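Local coordinates for cell division control protein 45 cdc45 putative (Entamoeba histolytica, PDB 6CC2), which probably serves, as Cdc45 proteins of other eukaryotes do, as a subunit of the replicative CMG helicase, joining Mcm2-7 and GINS in chromosomal DNA replication, at residues L27-T32 with F81-A86; V37-L42 with Q377-F382; N404-E409 with I439-P444; P467-V472 with F480-Y485. All blocks are in the same frame, centred on the assembly; numbering follows the deposited sequence.

In the fold
Interactions 1 and 2 belong together: L27 and V29 of interaction 1 pack on Y39, L42 and F378 of interaction 2, so helix 33-48 and F378 of helix 374-385 both pack on strand 24-29. Interactions 3 and 4 touch in turn, F441 and K442 meeting V472 and V481, about 26 to 29 Å from the first pair between centres. Both strand pairings, 1 and 4, are buried and rest on backbone hydrogen bonds, parallel in 1 and antiparallel in 4; both add apolar packing, and 1 also has side-chain hydrogen bonds and a T-shaped pair. The helical contacts 2 and 3 are partly buried: Y39, F378 and F441 are buried, while W379 and E409 are exposed.

Interaction 1: L27-T32 with F81-A86; sequences LYVSPT and FFIDCA
L27 and F81 stand side by side on one face of the sheet, and L27 CD2 touches F81 CB at 3.9 Å. The same methyl crosses to I83 CD1, and branched aliphatic groups suit this face because helix 33-48 lies on it. Y28 carries the register through its backbone: its N donates to F81 O at 2.7 Å, and its O accepts from I83 N at 2.8 Å. On the other face its ring receives the edge of F82 in a T-shaped pair, planes at 82°, with F82 CE1 3.6 Å from Y28 CD1 and displaced toward the rim. L64, V67 and F68 of helix 61-71 pack against Y28, while its OH bonds Q26. These neighbouring inner strands of the parallel sheet, flanked by helices, belong to the open alpha/beta fold of the N-terminal region, consistent with kinship to DHH-family phosphoesterases. V29 continues the aliphatic face, CG2 approaching I83 CD1. At S30 the strands part, yet S30 holds I83 O twice: its N binds at 3.3 Å and its OG at 2.9 Å, the hydroxyl lying on a lone pair in the carbonyl plane. With chi1 66°, OG sits between backbone N and carbonyl carbon, which lets it reach that oxygen. T32 uses OG1 twice, giving to the anti lone pair of D84 OD2 at 3.0 Å and capping A35 N of helix 33-48; D84 OD1 meanwhile bonds S108 OG.

Interaction 2: V37-L42 with Q377-F382; sequences VCYKIL and QFWEGF. With EDO (1,2-ethanediol), chain J.
Y39 offers a ring face to the edge of F378, whose CZ lies 3.9 Å from Y39 CD1, in a T-shaped pair with planes at 90°. Y39 CG is anti to the backbone N (chi1 -178°), on the side of helix 374-385. F382 comes to the edge of the same ring, CE2 being 3.7 Å from Y39 CD1. Three flat, bulky rings thus span helix axes 11.0 Å apart, and their size suits this wide spacing; strands 24-29 and 53-57 also touch Y39 and F378, burying this inner part. From here the edge of F378 points over the centre of the W379 indole, anchoring its inner face. Toward solvent the contact thins. The aliphatic CD of K40 leans on F382 CE2 at 3.5 Å, which suits a long chain whose amine ends at S386 OG. W379, exposed, adds its CH2 at 3.9 Å from Y39 OH. A 1,2-ethanediol, probably from the crystallisation liquor, lies among Y39, F382 and W379: its O1 is hydrogen-bonded to Y39 OH at 2.5 Å, and E47 and H53 bind it too. Crossing at -65°, the two helices are joined by an aromatic cluster of Y39, F378 and F382, which ties helix 374-385 to the N-terminal alpha/beta sheet.

Interaction 3: N404-E409 with I439-P444; sequences NKNLVE and IRFKTP
N406 and L407 face R440 and F441 across a wide backbone gap, CA to CA 9.9 Å for both N406-R440 and L407-F441, so the contact is made by the outer ends of the side chains. The apolar part is plain: L407 CD2 approaches F441 CE1 at 4.0 Å, the two chains meeting obliquely. L407 leaves its backbone pointing away from the other segment and turns back at its tip, whereas F441 leaves its backbone toward the other segment, a rigid ring well suited to filling the distance. Both residues are buried, since helix 444-462 lies against them: Q449 touches L407, while K446 and L450 touch F441. The contact therefore joins the long helix 393-417 to the short helix 435-441 just where the chain turns into helix 444-462, with T443 in the N-cap position of that next helix. These elements lie in the C-terminal alpha/beta part of the protein, beside its mixed sheet. Polar groups take the more open side. N406 was modelled in two conformers; one of them brings its amide to the F441 ring and the R440 guanidinium, but it puts OD1 too near NH2 to be trusted, and the whole placement of the amide there is doubtful. R440 also touches T410 of helix 393-417. The carboxylate of E409 lies near R440, beyond a salt bridge, where a weak attraction between the opposite charges is possible.

Interaction 4: P467-V472 with F480-Y485; sequences PFILAV and FVIVGY
F480 sets its ring against V472 of the partner strand, CD1 3.5 Å from V472 C, with V472 N near the ring plane at its edge; A471 CB approaches obliquely, 4.0 Å from F480 CD1, and I524 of strand 519-525 also touches the F480 side chain. The phenyl group of F468 has L470 CB of its own strand at its edge, and its side chain packs on L454 and A455 of helix 444-462, its end leading away from Y485, its partner across the strands. The third ring residue, Y485, packs on Q452 of the same helix. Between F480 and these two the strands are antiparallel, paired through the backbone. L470 and V483 exchange two bonds, L470 N to V483 O and V483 N to L470 O, each 2.8 Å; F468 with Y485 and V472 with V481 are likewise hydrogen-bonded pairs. This is a beta hairpin inside the mixed sheet, whose strand 427-432 adjoins strand 468-474 and carries C430, disulfide-linked to C420. Beta-branched V472, V481 and V483 share one face with F468, L470 and Y485, and helix 444-462 covers part of it. On the other face helix 494-508 brings F497 and F501 against I469, whose CG2 meets I482 CG2 at 3.8 Å. I482 bends at chi2 (-66°), laying CD1 3.5 Å from A471 CB, a tight fit that the small methyl of alanine can take. At the non-hydrogen-bonded pair I469-G484, CA to CA 4.4 Å, glycine puts no side chain beside the isoleucine.

Interaction 1: L27-T32 with F81-A86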
# COMPACT_ATOMS: atom_id res chain seq x y z
N LEU A 27 12.69 8.60 13.08
CA LEU A 27 11.40 8.06 12.68
C LEU A 27 11.62 6.85 11.78
O LEU A 27 12.20 6.98 10.71
CB LEU A 27 10.57 9.13 11.95
CG LEU A 27 10.25 10.36 12.82
CD1 LEU A 27 11.22 11.49 12.50
CD2 LEU A 27 8.82 10.79 12.64
N TYR A 28 11.18 5.69 12.26
CA TYR A 28 11.29 4.43 11.54
C TYR A 28 10.01 4.24 10.72
O TYR A 28 8.91 4.23 11.27
CB TYR A 28 11.48 3.28 12.52
CG TYR A 28 12.77 3.30 13.31
CD1 TYR A 28 13.06 4.33 14.20
CD2 TYR A 28 13.69 2.28 13.18
CE1 TYR A 28 14.24 4.35 14.91
CE2 TYR A 28 14.87 2.27 13.90
CZ TYR A 28 15.15 3.32 14.76
OH TYR A 28 16.33 3.31 15.47
N VAL A 29 10.16 4.10 9.40
CA VAL A 29 9.05 4.18 8.48
C VAL A 29 8.94 2.85 7.75
O VAL A 29 9.87 2.46 7.04
CB VAL A 29 9.23 5.33 7.48
CG1 VAL A 29 8.00 5.47 6.61
CG2 VAL A 29 9.53 6.63 8.21
N SER A 30 7.84 2.18 7.94
CA SER A 30 7.56 0.95 7.19
C SER A 30 7.06 1.29 5.78
O SER A 30 6.65 2.42 5.51
CB SER A 30 6.57 0.12 7.96
OG SER A 30 5.33 0.76 8.04
N PRO A 31 7.10 0.32 4.85
CA PRO A 31 6.92 0.65 3.41
C PRO A 31 5.47 0.74 2.95
O PRO A 31 4.98 -0.07 2.16
CB PRO A 31 7.67 -0.48 2.70
CG PRO A 31 8.20 -1.40 3.77
CD PRO A 31 7.53 -1.08 5.05
N THR A 32 4.76 1.75 3.43
CA THR A 32 3.43 2.08 2.90
C THR A 32 3.37 3.56 2.59
O THR A 32 4.09 4.36 3.20
CB THR A 32 2.31 1.72 3.91
OG1 THR A 32 2.27 2.63 4.98
CG2 THR A 32 2.48 0.28 4.44
N PHE A 81 10.10 7.38 16.77
CA PHE A 81 8.75 7.08 16.33
C PHE A 81 8.81 5.86 15.43
O PHE A 81 9.65 5.80 14.53
CB PHE A 81 8.15 8.25 15.53
CG PHE A 81 7.75 9.40 16.36
CD1 PHE A 81 8.68 10.34 16.77
CD2 PHE A 81 6.42 9.56 16.74
CE1 PHE A 81 8.29 11.43 17.52
CE2 PHE A 81 6.04 10.66 17.51
CZ PHE A 81 6.98 11.58 17.90
N PHE A 82 7.94 4.89 15.68
CA PHE A 82 7.73 3.74 14.81
C PHE A 82 6.42 3.97 14.07
O PHE A 82 5.36 4.14 14.71
CB PHE A 82 7.69 2.45 15.61
CG PHE A 82 8.96 2.16 16.38
CD1 PHE A 82 10.21 2.46 15.85
CD2 PHE A 82 8.91 1.60 17.64
CE1 PHE A 82 11.38 2.19 16.55
CE2 PHE A 82 10.07 1.33 18.35
CZ PHE A 82 11.31 1.63 17.80
N ILE A 83 6.49 4.03 12.74
CA ILE A 83 5.34 4.40 11.91
C ILE A 83 4.85 3.19 11.12
O ILE A 83 5.58 2.64 10.28
CB ILE A 83 5.70 5.57 10.98
CG1 ILE A 83 6.10 6.79 11.81
CG2 ILE A 83 4.54 5.90 10.04
CD1 ILE A 83 6.60 7.97 10.99
N ASP A 84 3.59 2.82 11.38
CA ASP A 84 2.86 1.72 10.71
C ASP A 84 3.53 0.37 10.95
O ASP A 84 3.38 -0.56 10.19
CB ASP A 84 2.64 1.98 9.22
CG ASP A 84 1.19 1.66 8.77
OD1 ASP A 84 0.34 1.34 9.64
OD2 ASP A 84 0.89 1.75 7.55
N CYS A 85 4.27 0.26 12.05
CA CYS A 85 4.80 -1.00 12.53
C CYS A 85 4.99 -0.90 14.04
O CYS A 85 4.86 0.18 14.62
CB CYS A 85 6.13 -1.34 11.84
SG CYS A 85 7.46 -0.14 12.13
N ALA A 86 5.25 -2.05 14.65
CA ALA A 86 5.66 -2.22 16.04
C ALA A 86 4.52 -2.24 17.04
O ALA A 86 4.67 -2.77 18.14
CB ALA A 86 6.65 -1.13 16.46

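Interaction 2: V37-L42 with Q377-F382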
# COMPACT_ATOMS: atom_id res chain seq x y z
N VAL A 37 3.16 9.50 4.37
CA VAL A 37 2.31 10.64 4.70
C VAL A 37 2.49 11.03 6.16
O VAL A 37 2.59 12.21 6.51
CB VAL A 37 0.84 10.31 4.40
CG1 VAL A 37 -0.11 11.30 5.05
CG2 VAL A 37 0.62 10.22 2.87
N CYS A 38 2.49 10.03 7.07
CA CYS A 38 2.66 10.32 8.48
C CYS A 38 3.99 11.01 8.73
O CYS A 38 4.05 12.07 9.37
CB CYS A 38 2.52 9.02 9.28
SG CYS A 38 2.68 9.21 11.07
N TYR A 39 5.07 10.45 8.20
CA TYR A 39 6.37 11.09 8.29
C TYR A 39 6.32 12.53 7.79
O TYR A 39 6.87 13.44 8.41
CB TYR A 39 7.41 10.32 7.49
CG TYR A 39 8.78 10.92 7.60
CD1 TYR A 39 9.19 11.93 6.72
CD2 TYR A 39 9.66 10.55 8.59
CE1 TYR A 39 10.42 12.51 6.81
CE2 TYR A 39 10.89 11.13 8.70
CZ TYR A 39 11.27 12.12 7.81
OH TYR A 39 12.52 12.71 7.91
N LYS A 40 5.71 12.75 6.62
CA LYS A 40 5.66 14.09 6.02
C LYS A 40 4.98 15.08 6.95
O LYS A 40 5.50 16.18 7.21
CB LYS A 40 4.93 14.01 4.67
CG LYS A 40 4.71 15.34 3.96
CD LYS A 40 6.01 16.02 3.63
CE LYS A 40 5.79 17.29 2.84
NZ LYS A 40 7.10 17.96 2.51
N ILE A 41 3.82 14.70 7.50
CA ILE A 41 3.06 15.62 8.34
C ILE A 41 3.81 15.93 9.63
O ILE A 41 3.90 17.08 10.06
CB ILE A 41 1.66 15.02 8.61
CG1 ILE A 41 0.85 15.02 7.32
CG2 ILE A 41 0.93 15.82 9.68
CD1 ILE A 41 -0.54 14.38 7.43
N LEU A 42 4.36 14.89 10.28
CA LEU A 42 5.22 15.14 11.43
C LEU A 42 6.41 16.01 11.06
O LEU A 42 6.80 16.92 11.81
CB LEU A 42 5.70 13.83 12.04
CG LEU A 42 4.60 12.93 12.61
CD1 LEU A 42 5.19 11.55 12.91
CD2 LEU A 42 3.96 13.53 13.84
N GLN A 377 14.04 4.22 -1.95
CA GLN A 377 12.74 4.51 -2.55
C GLN A 377 11.86 5.30 -1.58
O GLN A 377 10.99 6.05 -2.01
CB GLN A 377 12.02 3.23 -2.98
CG GLN A 377 12.68 2.54 -4.19
CD GLN A 377 12.99 3.48 -5.32
OE1 GLN A 377 12.09 3.91 -6.05
NE2 GLN A 377 14.25 3.84 -5.46
N PHE A 378 12.08 5.16 -0.27
CA PHE A 378 11.36 6.03 0.67
C PHE A 378 11.51 7.51 0.29
O PHE A 378 10.53 8.26 0.27
CB PHE A 378 11.85 5.83 2.10
CG PHE A 378 11.45 6.94 3.01
CD1 PHE A 378 10.18 6.93 3.58
CD2 PHE A 378 12.30 8.00 3.28
CE1 PHE A 378 9.78 7.99 4.40
CE2 PHE A 378 11.92 9.03 4.08
CZ PHE A 378 10.66 9.03 4.65
N TRP A 379 12.74 7.94 -0.02
CA TRP A 379 12.98 9.34 -0.32
C TRP A 379 12.40 9.75 -1.66
O TRP A 379 11.96 10.89 -1.82
CB TRP A 379 14.49 9.63 -0.25
CG TRP A 379 14.95 9.66 1.16
CD1 TRP A 379 15.76 8.77 1.78
CD2 TRP A 379 14.59 10.63 2.15
NE1 TRP A 379 15.93 9.12 3.10
CE2 TRP A 379 15.23 10.26 3.35
CE3 TRP A 379 13.78 11.78 2.14
CZ2 TRP A 379 15.10 11.00 4.52
CZ3 TRP A 379 13.65 12.51 3.31
CH2 TRP A 379 14.31 12.12 4.48
N GLU A 380 12.38 8.83 -2.63
CA GLU A 380 11.70 9.12 -3.89
C GLU A 380 10.21 9.32 -3.66
O GLU A 380 9.59 10.20 -4.29
CB GLU A 380 11.95 8.00 -4.89
CG GLU A 380 13.41 7.83 -5.28
CD GLU A 380 13.98 9.07 -5.97
OE1 GLU A 380 13.23 9.74 -6.72
OE2 GLU A 380 15.17 9.38 -5.76
N GLY A 381 9.60 8.48 -2.82
CA GLY A 381 8.18 8.62 -2.54
C GLY A 381 7.88 9.90 -1.78
O GLY A 381 6.90 10.59 -2.06
N PHE A 382 8.72 10.23 -0.81
CA PHE A 382 8.61 11.49 -0.06
C PHE A 382 8.70 12.70 -0.98
O PHE A 382 7.93 13.66 -0.84
CB PHE A 382 9.70 11.55 1.01
CG PHE A 382 9.72 12.82 1.81
CD1 PHE A 382 10.49 13.90 1.40
CD2 PHE A 382 8.98 12.95 2.98
CE1 PHE A 382 10.51 15.09 2.11
CE2 PHE A 382 9.02 14.15 3.72
CZ PHE A 382 9.77 15.20 3.28
C1 EDO J . 12.69 15.59 5.55
O1 EDO J . 13.08 14.89 6.74
C2 EDO J . 11.80 16.76 5.94
O2 EDO J . 12.48 17.59 6.90

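Interaction 3: N404-E409 with I439-P444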
# COMPACT_ATOMS: atom_id res chain seq x y z
N ASN A 404 1.36 -2.58 -14.21
CA ASN A 404 0.08 -3.25 -14.27
C ASN A 404 -0.17 -3.91 -15.63
O ASN A 404 -0.74 -5.00 -15.69
CB ASN A 404 -1.04 -2.27 -13.90
CG ASN A 404 -1.22 -2.16 -12.39
OD1 ASN A 404 -1.86 -3.00 -11.77
ND2 ASN A 404 -0.60 -1.16 -11.80
N LYS A 405 0.30 -3.30 -16.73
CA LYS A 405 0.15 -3.96 -18.03
C LYS A 405 0.94 -5.27 -18.07
O LYS A 405 0.45 -6.28 -18.59
CB LYS A 405 0.60 -3.02 -19.14
CG LYS A 405 -0.40 -1.88 -19.36
CD LYS A 405 0.14 -0.79 -20.28
CE LYS A 405 0.15 -1.21 -21.71
NZ LYS A 405 0.45 -0.05 -22.59
N ASN A 406 2.15 -5.27 -17.51
CA ASN A 406 2.97 -6.47 -17.50
C ASN A 406 2.38 -7.54 -16.58
O ASN A 406 2.33 -8.73 -16.94
CB ASN A 406 4.39 -6.12 -17.06
CG ASN A 406 5.32 -7.30 -17.12
OD1 ASN A 406 5.13 -8.22 -17.92
ND2 ASN A 406 6.34 -7.29 -16.26
N LEU A 407 1.95 -7.14 -15.38
CA LEU A 407 1.46 -8.10 -14.40
C LEU A 407 0.14 -8.73 -14.84
O LEU A 407 -0.03 -9.96 -14.74
CB LEU A 407 1.29 -7.42 -13.05
CG LEU A 407 2.60 -6.99 -12.39
CD1 LEU A 407 2.31 -6.06 -11.22
CD2 LEU A 407 3.38 -8.23 -11.95
N VAL A 408 -0.81 -7.92 -15.32
CA VAL A 408 -2.10 -8.46 -15.75
C VAL A 408 -1.91 -9.42 -16.91
O VAL A 408 -2.47 -10.53 -16.92
CB VAL A 408 -3.07 -7.31 -16.10
CG1 VAL A 408 -4.29 -7.86 -16.87
CG2 VAL A 408 -3.50 -6.60 -14.86
N GLU A 409 -1.10 -9.03 -17.90
CA GLU A 409 -0.87 -9.90 -19.04
C GLU A 409 -0.30 -11.24 -18.61
O GLU A 409 -0.80 -12.31 -18.99
CB GLU A 409 0.06 -9.21 -20.04
CG GLU A 409 0.42 -10.08 -21.25
CD GLU A 409 1.35 -9.37 -22.22
OE1 GLU A 409 0.86 -8.86 -23.25
OE2 GLU A 409 2.57 -9.32 -21.94
N ILE A 439 12.12 -16.24 -17.39
CA ILE A 439 13.25 -15.32 -17.50
C ILE A 439 12.81 -13.92 -17.10
O ILE A 439 13.61 -13.16 -16.55
CB ILE A 439 13.82 -15.36 -18.94
CG1 ILE A 439 15.32 -15.11 -18.92
CG2 ILE A 439 13.13 -14.34 -19.82
CD1 ILE A 439 16.13 -16.32 -18.45
N ARG A 440 11.54 -13.58 -17.31
CA ARG A 440 11.05 -12.24 -16.99
C ARG A 440 10.75 -12.02 -15.51
O ARG A 440 10.75 -10.87 -15.05
CB ARG A 440 9.78 -11.95 -17.79
CG ARG A 440 10.01 -11.85 -19.30
CD ARG A 440 8.68 -11.84 -20.04
NE ARG A 440 7.73 -10.92 -19.43
CZ ARG A 440 6.43 -10.89 -19.70
NH1 ARG A 440 5.91 -11.73 -20.58
NH2 ARG A 440 5.65 -10.01 -19.08
N PHE A 441 10.49 -13.08 -14.75
CA PHE A 441 10.08 -12.94 -13.36
C PHE A 441 10.95 -13.71 -12.38
O PHE A 441 10.57 -13.87 -11.22
CB PHE A 441 8.61 -13.35 -13.20
CG PHE A 441 7.66 -12.35 -13.75
CD1 PHE A 441 7.23 -11.28 -12.98
CD2 PHE A 441 7.21 -12.45 -15.08
CE1 PHE A 441 6.36 -10.33 -13.50
CE2 PHE A 441 6.34 -11.50 -15.59
CZ PHE A 441 5.92 -10.45 -14.80
N LYS A 442 12.14 -14.15 -12.81
CA LYS A 442 12.99 -14.93 -11.92
C LYS A 442 13.70 -14.09 -10.87
O LYS A 442 14.23 -14.65 -9.91
CB LYS A 442 14.06 -15.68 -12.74
CG LYS A 442 14.96 -14.78 -13.59
CD LYS A 442 16.15 -15.56 -14.12
CE LYS A 442 17.06 -14.68 -14.97
NZ LYS A 442 18.32 -15.41 -15.33
N THR A 443 13.75 -12.78 -11.04
CA THR A 443 14.40 -11.96 -10.00
C THR A 443 13.43 -11.74 -8.84
O THR A 443 12.23 -11.58 -9.06
CB THR A 443 14.84 -10.61 -10.56
OG1 THR A 443 13.68 -9.85 -10.92
CG2 THR A 443 15.75 -10.79 -11.76
N PRO A 444 13.92 -11.70 -7.60
CA PRO A 444 12.98 -11.57 -6.48
C PRO A 444 12.08 -10.34 -6.56
O PRO A 444 10.89 -10.46 -6.27
CB PRO A 444 13.92 -11.50 -5.26
CG PRO A 444 15.12 -12.32 -5.69
CD PRO A 444 15.30 -11.98 -7.15

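Interaction 4: P467-V472 with F480-Y485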
# COMPACT_ATOMS: atom_id res chain seq x y z
N PRO A 467 -3.07 -16.56 1.31
CA PRO A 467 -1.70 -16.20 0.95
C PRO A 467 -1.26 -17.03 -0.25
O PRO A 467 -1.89 -18.03 -0.60
CB PRO A 467 -0.91 -16.52 2.22
CG PRO A 467 -1.69 -17.56 2.91
CD PRO A 467 -3.15 -17.34 2.55
N PHE A 468 -0.23 -16.54 -0.93
CA PHE A 468 0.17 -17.07 -2.22
C PHE A 468 1.66 -17.38 -2.23
O PHE A 468 2.47 -16.54 -1.82
CB PHE A 468 -0.16 -16.07 -3.35
CG PHE A 468 -0.21 -16.68 -4.70
CD1 PHE A 468 0.94 -16.89 -5.44
CD2 PHE A 468 -1.43 -17.02 -5.27
CE1 PHE A 468 0.88 -17.47 -6.69
CE2 PHE A 468 -1.51 -17.58 -6.53
CZ PHE A 468 -0.35 -17.83 -7.24
N ILE A 469 2.02 -18.58 -2.69
CA ILE A 469 3.41 -19.01 -2.81
C ILE A 469 3.68 -19.25 -4.29
O ILE A 469 2.98 -20.05 -4.94
CB ILE A 469 3.71 -20.26 -1.97
CG1 ILE A 469 3.56 -19.93 -0.49
CG2 ILE A 469 5.15 -20.74 -2.27
CD1 ILE A 469 3.61 -21.10 0.42
N LEU A 470 4.67 -18.54 -4.82
CA LEU A 470 4.99 -18.55 -6.24
C LEU A 470 6.41 -19.05 -6.41
O LEU A 470 7.32 -18.54 -5.75
CB LEU A 470 4.85 -17.14 -6.82
CG LEU A 470 5.33 -16.98 -8.27
CD1 LEU A 470 4.45 -17.69 -9.22
CD2 LEU A 470 5.40 -15.47 -8.60
N ALA A 471 6.59 -20.05 -7.27
CA ALA A 471 7.91 -20.57 -7.63
C ALA A 471 8.19 -20.27 -9.09
O ALA A 471 7.42 -20.67 -9.97
CB ALA A 471 7.96 -22.08 -7.39
N VAL A 472 9.31 -19.60 -9.36
CA VAL A 472 9.69 -19.23 -10.71
C VAL A 472 11.04 -19.83 -11.04
O VAL A 472 12.01 -19.64 -10.29
CB VAL A 472 9.73 -17.69 -10.90
CG1 VAL A 472 9.98 -17.35 -12.39
CG2 VAL A 472 8.43 -17.05 -10.39
N PHE A 480 14.54 -22.79 -8.38
CA PHE A 480 13.31 -22.01 -8.32
C PHE A 480 13.48 -20.92 -7.28
O PHE A 480 13.90 -21.20 -6.15
CB PHE A 480 12.09 -22.85 -7.95
CG PHE A 480 11.58 -23.72 -9.09
CD1 PHE A 480 10.70 -23.21 -10.01
CD2 PHE A 480 12.00 -25.04 -9.22
CE1 PHE A 480 10.24 -23.98 -11.05
CE2 PHE A 480 11.54 -25.82 -10.26
CZ PHE A 480 10.66 -25.30 -11.17
N VAL A 481 13.17 -19.68 -7.67
CA VAL A 481 12.95 -18.62 -6.70
C VAL A 481 11.57 -18.83 -6.11
O VAL A 481 10.61 -19.04 -6.85
CB VAL A 481 13.08 -17.24 -7.36
CG1 VAL A 481 12.89 -16.14 -6.34
CG2 VAL A 481 14.45 -17.12 -8.01
N ILE A 482 11.48 -18.83 -4.78
CA ILE A 482 10.22 -19.06 -4.08
C ILE A 482 9.84 -17.78 -3.33
O ILE A 482 10.61 -17.30 -2.49
CB ILE A 482 10.32 -20.22 -3.07
CG1 ILE A 482 10.98 -21.44 -3.68
CG2 ILE A 482 8.91 -20.55 -2.53
CD1 ILE A 482 10.20 -22.06 -4.76
N VAL A 483 8.67 -17.24 -3.63
CA VAL A 483 8.17 -16.06 -2.94
C VAL A 483 6.88 -16.45 -2.23
O VAL A 483 6.00 -17.10 -2.82
CB VAL A 483 7.92 -14.90 -3.93
CG1 VAL A 483 7.16 -13.78 -3.21
CG2 VAL A 483 9.23 -14.41 -4.49
N GLY A 484 6.75 -16.04 -0.97
CA GLY A 484 5.51 -16.15 -0.24
C GLY A 484 5.00 -14.76 0.09
O GLY A 484 5.74 -13.93 0.60
N TYR A 485 3.71 -14.53 -0.22
CA TYR A 485 3.11 -13.23 -0.03
C TYR A 485 1.76 -13.36 0.65
O TYR A 485 0.95 -14.21 0.28
CB TYR A 485 2.92 -12.49 -1.37
CG TYR A 485 2.16 -11.19 -1.21
CD1 TYR A 485 2.77 -10.06 -0.72
CD2 TYR A 485 0.81 -11.11 -1.53
CE1 TYR A 485 2.06 -8.86 -0.55
CE2 TYR A 485 0.10 -9.92 -1.37
CZ TYR A 485 0.74 -8.82 -0.88
OH TYR A 485 0.05 -7.64 -0.72